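Local coordinates for probable GGDEF family protein (Chromobacterium violaceum, PDB 3NJA) that is of unknown function but, as a PAS domain of a probable GGDEF family protein, may sense a signal for a cyclic-di-GMP-forming output domain, at residues D77-V82 against R99-R104; R94-R99 against V117-E122. One frame throughout, in Å; residues are numbered along the deposited sequence.

Contact 1 of 2, residues D77-V82 against R99-R104; sequences DRPFDV and RNHIQR. With SO4 (sulfate ion), chain G.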
ATOM      1  N   ASP B  77       2.697  10.342   3.893  1.00 63.34           N
ATOM      2  CA  ASP B  77       1.818  10.313   2.739  1.00 66.07           C
ATOM      3  C   ASP B  77       1.639   8.870   2.303  1.00 68.77           C
ATOM      4  O   ASP B  77       2.604   8.116   2.224  1.00 65.79           O
ATOM      5  CB  ASP B  77       2.404  11.130   1.589  1.00 64.58           C
ATOM      6  CG  ASP B  77       1.663  10.916   0.287  1.00 67.43           C
ATOM      7  OD1 ASP B  77       0.446  10.623   0.328  1.00 64.40           O
ATOM      8  OD2 ASP B  77       2.302  11.047  -0.775  1.00 72.11           O
ATOM      9  N   ARG B  78       0.398   8.484   2.035  1.00 68.27           N
ATOM     10  CA  ARG B  78       0.106   7.151   1.542  1.00 64.34           C
ATOM     11  C   ARG B  78      -0.740   7.307   0.297  1.00 57.26           C
ATOM     12  O   ARG B  78      -1.966   7.178   0.356  1.00 54.54           O
ATOM     13  CB  ARG B  78      -0.632   6.337   2.606  1.00 73.44           C
ATOM     14  CG  ARG B  78       0.206   6.057   3.855  1.00 79.76           C
ATOM     15  CD  ARG B  78       1.261   4.990   3.598  1.00 82.43           C
ATOM     16  NE  ARG B  78       0.728   3.641   3.776  1.00 93.11           N
ATOM     17  CZ  ARG B  78       1.291   2.535   3.293  1.00 99.95           C
ATOM     18  NH1 ARG B  78       2.415   2.600   2.586  1.00 96.53           N
ATOM     19  NH2 ARG B  78       0.721   1.357   3.512  1.00104.03           N
ATOM     20  N   PRO B  79      -0.084   7.567  -0.842  1.00 48.37           N
ATOM     21  CA  PRO B  79      -0.817   8.017  -2.022  1.00 57.54           C
ATOM     22  C   PRO B  79      -1.718   6.908  -2.585  1.00 63.07           C
ATOM     23  O   PRO B  79      -1.545   5.732  -2.248  1.00 64.54           O
ATOM     24  CB  PRO B  79       0.298   8.390  -3.016  1.00 49.35           C
ATOM     25  CG  PRO B  79       1.602   8.084  -2.326  1.00 55.61           C
ATOM     26  CD  PRO B  79       1.285   7.172  -1.186  1.00 47.93           C
ATOM     27  N   PHE B  80      -2.685   7.290  -3.415  1.00 55.09           N
ATOM     28  CA  PHE B  80      -3.565   6.313  -4.051  1.00 59.03           C
ATOM     29  C   PHE B  80      -4.297   6.863  -5.265  1.00 54.60           C
ATOM     30  O   PHE B  80      -4.340   8.076  -5.498  1.00 50.45           O
ATOM     31  CB  PHE B  80      -4.581   5.766  -3.052  1.00 58.24           C
ATOM     32  CG  PHE B  80      -5.480   6.814  -2.471  1.00 59.06           C
ATOM     33  CD1 PHE B  80      -6.783   6.962  -2.931  1.00 49.17           C
ATOM     34  CD2 PHE B  80      -5.022   7.652  -1.458  1.00 52.76           C
ATOM     35  CE1 PHE B  80      -7.624   7.923  -2.391  1.00 44.06           C
ATOM     36  CE2 PHE B  80      -5.848   8.614  -0.910  1.00 52.70           C
ATOM     37  CZ  PHE B  80      -7.157   8.753  -1.385  1.00 58.47           C
ATOM     38  N   ASP B  81      -4.877   5.946  -6.029  1.00 51.34           N
ATOM     39  CA  ASP B  81      -5.607   6.295  -7.226  1.00 54.90           C
ATOM     40  C   ASP B  81      -7.112   6.186  -7.039  1.00 59.80           C
ATOM     41  O   ASP B  81      -7.597   5.431  -6.190  1.00 63.08           O
ATOM     42  CB  ASP B  81      -5.176   5.391  -8.371  1.00 65.85           C
ATOM     43  CG  ASP B  81      -3.711   5.537  -8.696  1.00 80.73           C
ATOM     44  OD1 ASP B  81      -3.245   6.688  -8.888  1.00 82.55           O
ATOM     45  OD2 ASP B  81      -3.025   4.494  -8.762  1.00 87.26           O
ATOM     46  N   VAL B  82      -7.839   6.960  -7.843  1.00 54.92           N
ATOM     47  CA  VAL B  82      -9.283   6.830  -7.976  1.00 49.31           C
ATOM     48  C   VAL B  82      -9.672   7.094  -9.435  1.00 53.46           C
ATOM     49  O   VAL B  82      -9.175   8.036 -10.055  1.00 52.29           O
ATOM     50  CB  VAL B  82     -10.033   7.812  -7.073  1.00 47.02           C
ATOM     51  CG1 VAL B  82     -11.455   7.348  -6.894  1.00 54.85           C
ATOM     52  CG2 VAL B  82      -9.361   7.916  -5.721  1.00 52.36           C
ATOM     53  N   ARG B  99      -4.697  10.987  -8.835  1.00 57.00           N
ATOM     54  CA  ARG B  99      -3.754  10.502  -7.853  1.00 60.92           C
ATOM     55  C   ARG B  99      -3.853  11.355  -6.598  1.00 53.26           C
ATOM     56  O   ARG B  99      -3.797  12.585  -6.665  1.00 48.08           O
ATOM     57  CB  ARG B  99      -2.336  10.464  -8.413  1.00 61.35           C
ATOM     58  CG  ARG B  99      -1.458   9.509  -7.648  1.00 69.78           C
ATOM     59  CD  ARG B  99      -0.042   9.469  -8.175  1.00 71.04           C
ATOM     60  NE  ARG B  99       0.826   8.712  -7.287  1.00 77.28           N
ATOM     61  CZ  ARG B  99       0.521   7.528  -6.760  1.00 78.57           C
ATOM     62  NH1 ARG B  99       1.387   6.922  -5.959  1.00 83.75           N
ATOM     63  NH2 ARG B  99      -0.637   6.940  -7.034  1.00 69.36           N
ATOM     64  N   ASN B 100      -4.035  10.688  -5.462  1.00 48.56           N
ATOM     65  CA  ASN B 100      -4.207  11.369  -4.186  1.00 49.93           C
ATOM     66  C   ASN B 100      -3.025  11.169  -3.283  1.00 62.54           C
ATOM     67  O   ASN B 100      -2.473  10.076  -3.208  1.00 65.91           O
ATOM     68  CB  ASN B 100      -5.465  10.893  -3.476  1.00 52.70           C
ATOM     69  CG  ASN B 100      -6.718  11.221  -4.261  1.00 57.40           C
ATOM     70  OD1 ASN B 100      -7.503  12.092  -3.869  1.00 54.20           O
ATOM     71  ND2 ASN B 100      -6.893  10.549  -5.401  1.00 45.00           N
ATOM     72  N   HIS B 101      -2.647  12.252  -2.615  1.00 59.39           N
ATOM     73  CA  HIS B 101      -1.594  12.262  -1.624  1.00 43.98           C
ATOM     74  C   HIS B 101      -2.184  12.871  -0.368  1.00 53.17           C
ATOM     75  O   HIS B 101      -2.882  13.876  -0.439  1.00 59.24           O
ATOM     76  CB  HIS B 101      -0.448  13.135  -2.110  1.00 35.90           C
ATOM     77  CG  HIS B 101       0.270  12.578  -3.297  1.00 47.65           C
ATOM     78  ND1 HIS B 101       1.408  11.811  -3.186  1.00 49.17           N
ATOM     79  CD2 HIS B 101       0.010  12.675  -4.622  1.00 59.18           C
ATOM     80  CE1 HIS B 101       1.825  11.462  -4.389  1.00 54.49           C
ATOM     81  NE2 HIS B 101       0.996  11.975  -5.279  1.00 65.67           N
ATOM     82  N   ILE B 102      -1.919  12.267   0.783  1.00 54.84           N
ATOM     83  CA  ILE B 102      -2.432  12.801   2.036  1.00 51.05           C
ATOM     84  C   ILE B 102      -1.338  13.525   2.803  1.00 56.46           C
ATOM     85  O   ILE B 102      -0.184  13.127   2.769  1.00 61.03           O
ATOM     86  CB  ILE B 102      -2.964  11.684   2.920  1.00 52.33           C
ATOM     87  CG1 ILE B 102      -3.746  10.689   2.067  1.00 50.54           C
ATOM     88  CG2 ILE B 102      -3.781  12.258   4.084  1.00 48.74           C
ATOM     89  CD1 ILE B 102      -4.398   9.595   2.865  1.00 50.50           C
ATOM     90  N   GLN B 103      -1.706  14.590   3.500  1.00 56.84           N
ATOM     91  CA  GLN B 103      -0.745  15.352   4.278  1.00 45.22           C
ATOM     92  C   GLN B 103      -1.348  15.620   5.644  1.00 55.37           C
ATOM     93  O   GLN B 103      -2.332  16.366   5.772  1.00 54.09           O
ATOM     94  CB  GLN B 103      -0.364  16.654   3.564  1.00 54.19           C
ATOM     95  CG  GLN B 103      -0.664  17.941   4.335  1.00 71.48           C
ATOM     96  CD  GLN B 103       0.593  18.723   4.687  1.00 92.30           C
ATOM     97  OE1 GLN B 103       0.537  19.716   5.418  1.00100.16           O
ATOM     98  NE2 GLN B 103       1.736  18.276   4.172  1.00 93.15           N
ATOM     99  N   ARG B 104      -0.772  14.985   6.664  1.00 59.13           N
ATOM    100  CA  ARG B 104      -1.350  15.029   7.998  1.00 60.79           C
ATOM    101  C   ARG B 104      -0.666  16.049   8.879  1.00 66.56           C
ATOM    102  O   ARG B 104       0.360  16.615   8.513  1.00 65.45           O
ATOM    103  CB  ARG B 104      -1.295  13.652   8.649  1.00 57.38           C
ATOM    104  CG  ARG B 104      -2.100  12.625   7.900  1.00 60.29           C
ATOM    105  CD  ARG B 104      -2.170  11.331   8.658  1.00 62.98           C
ATOM    106  NE  ARG B 104      -2.775  10.270   7.863  1.00 58.50           N
ATOM    107  CZ  ARG B 104      -4.085  10.094   7.731  1.00 57.21           C
ATOM    108  NH1 ARG B 104      -4.929  10.926   8.334  1.00 52.28           N
ATOM    109  NH2 ARG B 104      -4.550   9.085   7.001  1.00 48.22           N
TER
HETATM  110  S   SO4 G 124       4.274   8.605  -5.974  0.50 76.31           S
HETATM  111  O1  SO4 G 124       5.372   9.460  -5.531  0.50 80.66           O
HETATM  112  O2  SO4 G 124       4.807   7.265  -6.240  0.50 70.46           O
HETATM  113  O3  SO4 G 124       3.282   8.537  -4.905  0.50 74.28           O
HETATM  114  O4  SO4 G 124       3.658   9.178  -7.174  0.50 58.20           O

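Contact 2 of 2, residues R94-R99 against V117-E122; sequences RELLER and VIDMTE. With SO4 (sulfate ion), chain G.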
ATOM      1  N   ARG B  94     -16.574  12.385 -19.250  1.00 60.33           N
ATOM      2  CA  ARG B  94     -15.129  12.157 -19.241  1.00 62.28           C
ATOM      3  C   ARG B  94     -14.696  11.162 -18.181  1.00 56.59           C
ATOM      4  O   ARG B  94     -15.181  11.203 -17.057  1.00 58.33           O
ATOM      5  CB  ARG B  94     -14.386  13.483 -19.039  1.00 63.82           C
ATOM      6  CG  ARG B  94     -14.447  14.407 -20.253  1.00 68.78           C
ATOM      7  CD  ARG B  94     -13.607  13.848 -21.392  1.00 72.52           C
ATOM      8  NE  ARG B  94     -13.758  14.582 -22.641  1.00 74.13           N
ATOM      9  CZ  ARG B  94     -12.937  14.464 -23.679  1.00 79.39           C
ATOM     10  NH1 ARG B  94     -11.898  13.651 -23.614  1.00 72.87           N
ATOM     11  NH2 ARG B  94     -13.145  15.170 -24.782  1.00 91.92           N
ATOM     12  N   GLU B  95     -13.785  10.265 -18.548  1.00 56.91           N
ATOM     13  CA  GLU B  95     -13.163   9.351 -17.586  1.00 57.89           C
ATOM     14  C   GLU B  95     -11.870   9.929 -17.007  1.00 47.40           C
ATOM     15  O   GLU B  95     -10.945  10.283 -17.746  1.00 48.49           O
ATOM     16  CB  GLU B  95     -12.874   8.006 -18.234  1.00 64.12           C
ATOM     17  CG  GLU B  95     -14.115   7.267 -18.661  1.00 79.49           C
ATOM     18  CD  GLU B  95     -13.791   6.021 -19.462  1.00 94.72           C
ATOM     19  OE1 GLU B  95     -13.769   4.910 -18.873  1.00 96.51           O
ATOM     20  OE2 GLU B  95     -13.553   6.157 -20.684  1.00 96.14           O
ATOM     21  N   LEU B  96     -11.811  10.035 -15.685  1.00 47.98           N
ATOM     22  CA  LEU B  96     -10.632  10.611 -15.028  1.00 54.03           C
ATOM     23  C   LEU B  96      -9.798   9.625 -14.191  1.00 54.49           C
ATOM     24  O   LEU B  96     -10.335   8.720 -13.528  1.00 49.83           O
ATOM     25  CB  LEU B  96     -11.049  11.807 -14.165  1.00 51.97           C
ATOM     26  CG  LEU B  96     -11.090  13.159 -14.889  1.00 49.89           C
ATOM     27  CD1 LEU B  96     -11.455  13.004 -16.360  1.00 37.77           C
ATOM     28  CD2 LEU B  96     -11.999  14.161 -14.184  1.00 43.04           C
ATOM     29  N   LEU B  97      -8.480   9.807 -14.227  1.00 58.99           N
ATOM     30  CA  LEU B  97      -7.604   9.161 -13.251  1.00 57.14           C
ATOM     31  C   LEU B  97      -7.042  10.203 -12.287  1.00 54.68           C
ATOM     32  O   LEU B  97      -6.517  11.233 -12.706  1.00 52.59           O
ATOM     33  CB  LEU B  97      -6.467   8.397 -13.925  1.00 60.97           C
ATOM     34  CG  LEU B  97      -5.620   7.642 -12.894  1.00 58.86           C
ATOM     35  CD1 LEU B  97      -6.496   6.705 -12.088  1.00 51.54           C
ATOM     36  CD2 LEU B  97      -4.492   6.874 -13.555  1.00 62.00           C
ATOM     37  N   GLU B  98      -7.161   9.936 -10.995  1.00 47.04           N
ATOM     38  CA  GLU B  98      -6.813  10.928  -9.996  1.00 49.05           C
ATOM     39  C   GLU B  98      -5.844  10.347  -8.985  1.00 59.55           C
ATOM     40  O   GLU B  98      -6.116   9.329  -8.347  1.00 63.48           O
ATOM     41  CB  GLU B  98      -8.076  11.425  -9.293  1.00 53.14           C
ATOM     42  CG  GLU B  98      -7.868  12.494  -8.229  1.00 55.45           C
ATOM     43  CD  GLU B  98      -9.155  12.800  -7.455  1.00 67.54           C
ATOM     44  OE1 GLU B  98     -10.040  13.495  -8.008  1.00 72.74           O
ATOM     45  OE2 GLU B  98      -9.294  12.334  -6.299  1.00 65.40           O
ATOM     46  N   ARG B  99      -4.697  10.987  -8.835  1.00 57.00           N
ATOM     47  CA  ARG B  99      -3.754  10.502  -7.853  1.00 60.92           C
ATOM     48  C   ARG B  99      -3.853  11.355  -6.598  1.00 53.26           C
ATOM     49  O   ARG B  99      -3.797  12.585  -6.665  1.00 48.08           O
ATOM     50  CB  ARG B  99      -2.336  10.464  -8.413  1.00 61.35           C
ATOM     51  CG  ARG B  99      -1.458   9.509  -7.648  1.00 69.78           C
ATOM     52  CD  ARG B  99      -0.042   9.469  -8.175  1.00 71.04           C
ATOM     53  NE  ARG B  99       0.826   8.712  -7.287  1.00 77.28           N
ATOM     54  CZ  ARG B  99       0.521   7.528  -6.760  1.00 78.57           C
ATOM     55  NH1 ARG B  99       1.387   6.922  -5.959  1.00 83.75           N
ATOM     56  NH2 ARG B  99      -0.637   6.940  -7.034  1.00 69.36           N
ATOM     57  N   VAL B 117      -4.962  14.962 -11.813  1.00 54.02           N
ATOM     58  CA  VAL B 117      -6.040  14.310 -12.533  1.00 51.33           C
ATOM     59  C   VAL B 117      -5.664  14.204 -13.983  1.00 51.29           C
ATOM     60  O   VAL B 117      -5.159  15.154 -14.573  1.00 54.12           O
ATOM     61  CB  VAL B 117      -7.324  15.112 -12.459  1.00 47.68           C
ATOM     62  CG1 VAL B 117      -8.195  14.613 -11.331  1.00 48.31           C
ATOM     63  CG2 VAL B 117      -6.997  16.588 -12.310  1.00 50.91           C
ATOM     64  N   ILE B 118      -5.905  13.035 -14.549  1.00 50.74           N
ATOM     65  CA  ILE B 118      -5.685  12.824 -15.963  1.00 53.32           C
ATOM     66  C   ILE B 118      -6.994  12.419 -16.615  1.00 61.19           C
ATOM     67  O   ILE B 118      -7.661  11.480 -16.168  1.00 55.23           O
ATOM     68  CB  ILE B 118      -4.656  11.712 -16.209  1.00 57.23           C
ATOM     69  CG1 ILE B 118      -3.259  12.145 -15.743  1.00 63.11           C
ATOM     70  CG2 ILE B 118      -4.655  11.314 -17.668  1.00 58.54           C
ATOM     71  CD1 ILE B 118      -3.021  11.988 -14.232  1.00 64.76           C
ATOM     72  N   ASP B 119      -7.366  13.155 -17.657  1.00 68.63           N
ATOM     73  CA  ASP B 119      -8.478  12.791 -18.512  1.00 59.48           C
ATOM     74  C   ASP B 119      -7.943  11.704 -19.436  1.00 61.06           C
ATOM     75  O   ASP B 119      -7.085  11.965 -20.289  1.00 56.62           O
ATOM     76  CB  ASP B 119      -8.952  14.022 -19.306  1.00 74.58           C
ATOM     77  CG  ASP B 119     -10.065  13.705 -20.325  1.00 82.26           C
ATOM     78  OD1 ASP B 119     -10.099  12.580 -20.867  1.00 85.75           O
ATOM     79  OD2 ASP B 119     -10.898  14.602 -20.601  1.00 81.41           O
HETATM   80  N   MSE B 120      -8.430  10.480 -19.252  1.00 61.45           N
HETATM   81  CA  MSE B 120      -8.049   9.377 -20.127  1.00 59.33           C
HETATM   82  C   MSE B 120      -9.153   9.008 -21.117  1.00 62.88           C
HETATM   83  O   MSE B 120      -9.031   8.043 -21.868  1.00 61.68           O
HETATM   84  CB  MSE B 120      -7.658   8.159 -19.316  1.00 56.24           C
HETATM   85  CG  MSE B 120      -8.628   7.812 -18.221  1.00 59.62           C
HETATM   86 SE   MSE B 120      -7.796   6.575 -16.935  0.58105.11          SE
HETATM   87  CE  MSE B 120      -9.184   6.658 -15.577  1.00152.58           C
ATOM     88  N   THR B 121     -10.236   9.768 -21.099  1.00 57.11           N
ATOM     89  CA  THR B 121     -11.238   9.651 -22.141  1.00 75.46           C
ATOM     90  C   THR B 121     -10.548   9.513 -23.488  1.00 82.76           C
ATOM     91  O   THR B 121      -9.662  10.303 -23.835  1.00 74.68           O
ATOM     92  CB  THR B 121     -12.139  10.873 -22.177  1.00 70.07           C
ATOM     93  OG1 THR B 121     -12.775  11.022 -20.901  1.00 72.83           O
ATOM     94  CG2 THR B 121     -13.182  10.723 -23.264  1.00 67.34           C
ATOM     95  N   GLU B 122     -10.954   8.492 -24.233  1.00 95.56           N
ATOM     96  CA  GLU B 122     -10.333   8.157 -25.507  1.00112.10           C
ATOM     97  C   GLU B 122     -10.849   9.051 -26.634  1.00108.77           C
ATOM     98  O   GLU B 122     -10.066   9.624 -27.392  1.00106.77           O
ATOM     99  CB  GLU B 122     -10.585   6.682 -25.850  1.00123.08           C
ATOM    100  CG  GLU B 122     -10.763   5.766 -24.640  1.00125.29           C
ATOM    101  CD  GLU B 122     -12.170   5.823 -24.058  1.00125.76           C
ATOM    102  OE1 GLU B 122     -13.026   5.018 -24.487  1.00124.54           O
ATOM    103  OE2 GLU B 122     -12.418   6.670 -23.169  1.00124.99           O
TER
HETATM  104  S   SO4 G 124       4.274   8.605  -5.974  0.50 76.31           S
HETATM  105  O1  SO4 G 124       5.372   9.460  -5.531  0.50 80.66           O
HETATM  106  O2  SO4 G 124       4.807   7.265  -6.240  0.50 70.46           O
HETATM  107  O3  SO4 G 124       3.282   8.537  -4.905  0.50 74.28           O
HETATM  108  O4  SO4 G 124       3.658   9.178  -7.174  0.50 58.20           O

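Contact 1 of 2, residues D77-V82 against R99-R104
D77 meets H101 and I102 with its CG set anti to the backbone N (chi1 169°), from where the two carboxylate oxygens reach H101 ND1 and I102 N. In F80, by contrast, chi1 of 61° sets CG between the backbone N and the carbonyl carbon, and the ring comes to lie against N100. The two D77 oxygens are divided. OD2 accepts from H101 ND1 at 2.7 Å, on its syn side and close to the ring plane, in a nearly straight bond. OD1 is met from above the carboxylate plane by the backbone N of I102, 2.9 Å away. With both oxygens held, rotation of the carboxylate is restricted.

Strands 80-87 and 93-104 form an antiparallel hairpin in the sheet of the PAS fold, in which F80 and N100 are a hydrogen-bonded pair; N100 N donates to F80 O at 2.6 Å. N100 CB sits over one face of the F80 ring, 3.6 Å from its centroid and 19° off the normal, a CH-pi contact, while the amide lies almost parallel to the ring. N100 ND2 is hydrogen-bonded to E98 OE2, and H73 of the second subunit stacks on F80.

P79 CB serves two flat groups: it lies over the H101 ring, 3.9 Å from the centroid, and over a face of the R99 guanidinium. At the edge of that guanidinium, NE donates to sulfate O4 at 2.9 Å and NH1 to sulfate O3 at 2.7 Å. Its NH2 forms a salt bridge with D81 OD1 at 3.2 Å, approaching from above the carboxylate plane.

Contact 2 of 2, residues R94-R99 against V117-E122
R94 runs its side chain past both D119 and T121. Its CB begins 3.5 Å from T121 OG1, and CG passes on to the vicinity of D119 OD2. A bend at chi2 (-70°) brings CD up against two oxygens, 2.9 Å from D119 OD2 and 3.0 Å from T121 OG1, a tight fit for a methylene. NE continues past D119 OD2 and T121 CG2. At the tip, NH1 packs on T121 CB and CG2. R94 NH1 also makes a salt bridge to D119 OD2 at 3.3 Å; its hydrogen bond to OD1 is longer and weak. The guanidinium and carboxylate planes are steeply inclined to each other, so the pair is not a flat two-bond bridge.

T121 OG1 also accepts from the backbone N of E95 at 2.7 Å, continuing the pairing where strand 110-119 ends. Within the strands, L97 and I118 form an antiparallel hydrogen-bonded pair: L97 N donates to I118 O at 2.7 Å, nearly straight at 171°, and I118 N returns the bond to L97 O. L96 with D119 and E98 with V117 are the flanking non-hydrogen-bonded pairs, and V117 CG1 lies alongside the aliphatic part of E98, whose OE1 is hydrogen-bonded to the hydroxyl of Y84. On the face of L97, the extended side chain of M120, a selenomethionine, brings CE to 3.6 Å from L97 CB. The E95 carboxylate has a salt bridge to R68 of the third subunit.

D119 also has a long, weak ion pair with R88, whose guanidinium lies near that of R94; the negative charge of D119 probably eases the repulsion between these two arginines.

In the fold
From the N terminus the chain passes strands 19-24 and 30-32 and three helices before reaching 77-82. Contact 1 is closed when 99-104 returns beside that segment, completing the hairpin of strands 80-87 and 93-104. Contact 2 opens inside this loop, at 94-99, and closes beyond it at 117-122, so the two cross rather than nest. R99 belongs to both, and V82 O meets E98 N at 2.9 Å where they adjoin. Together they make 93-104 the middle strand of the three-stranded sheet. V117 extends that sheet onto a strand of the second subunit, consistent with a PAS fold completed between chains.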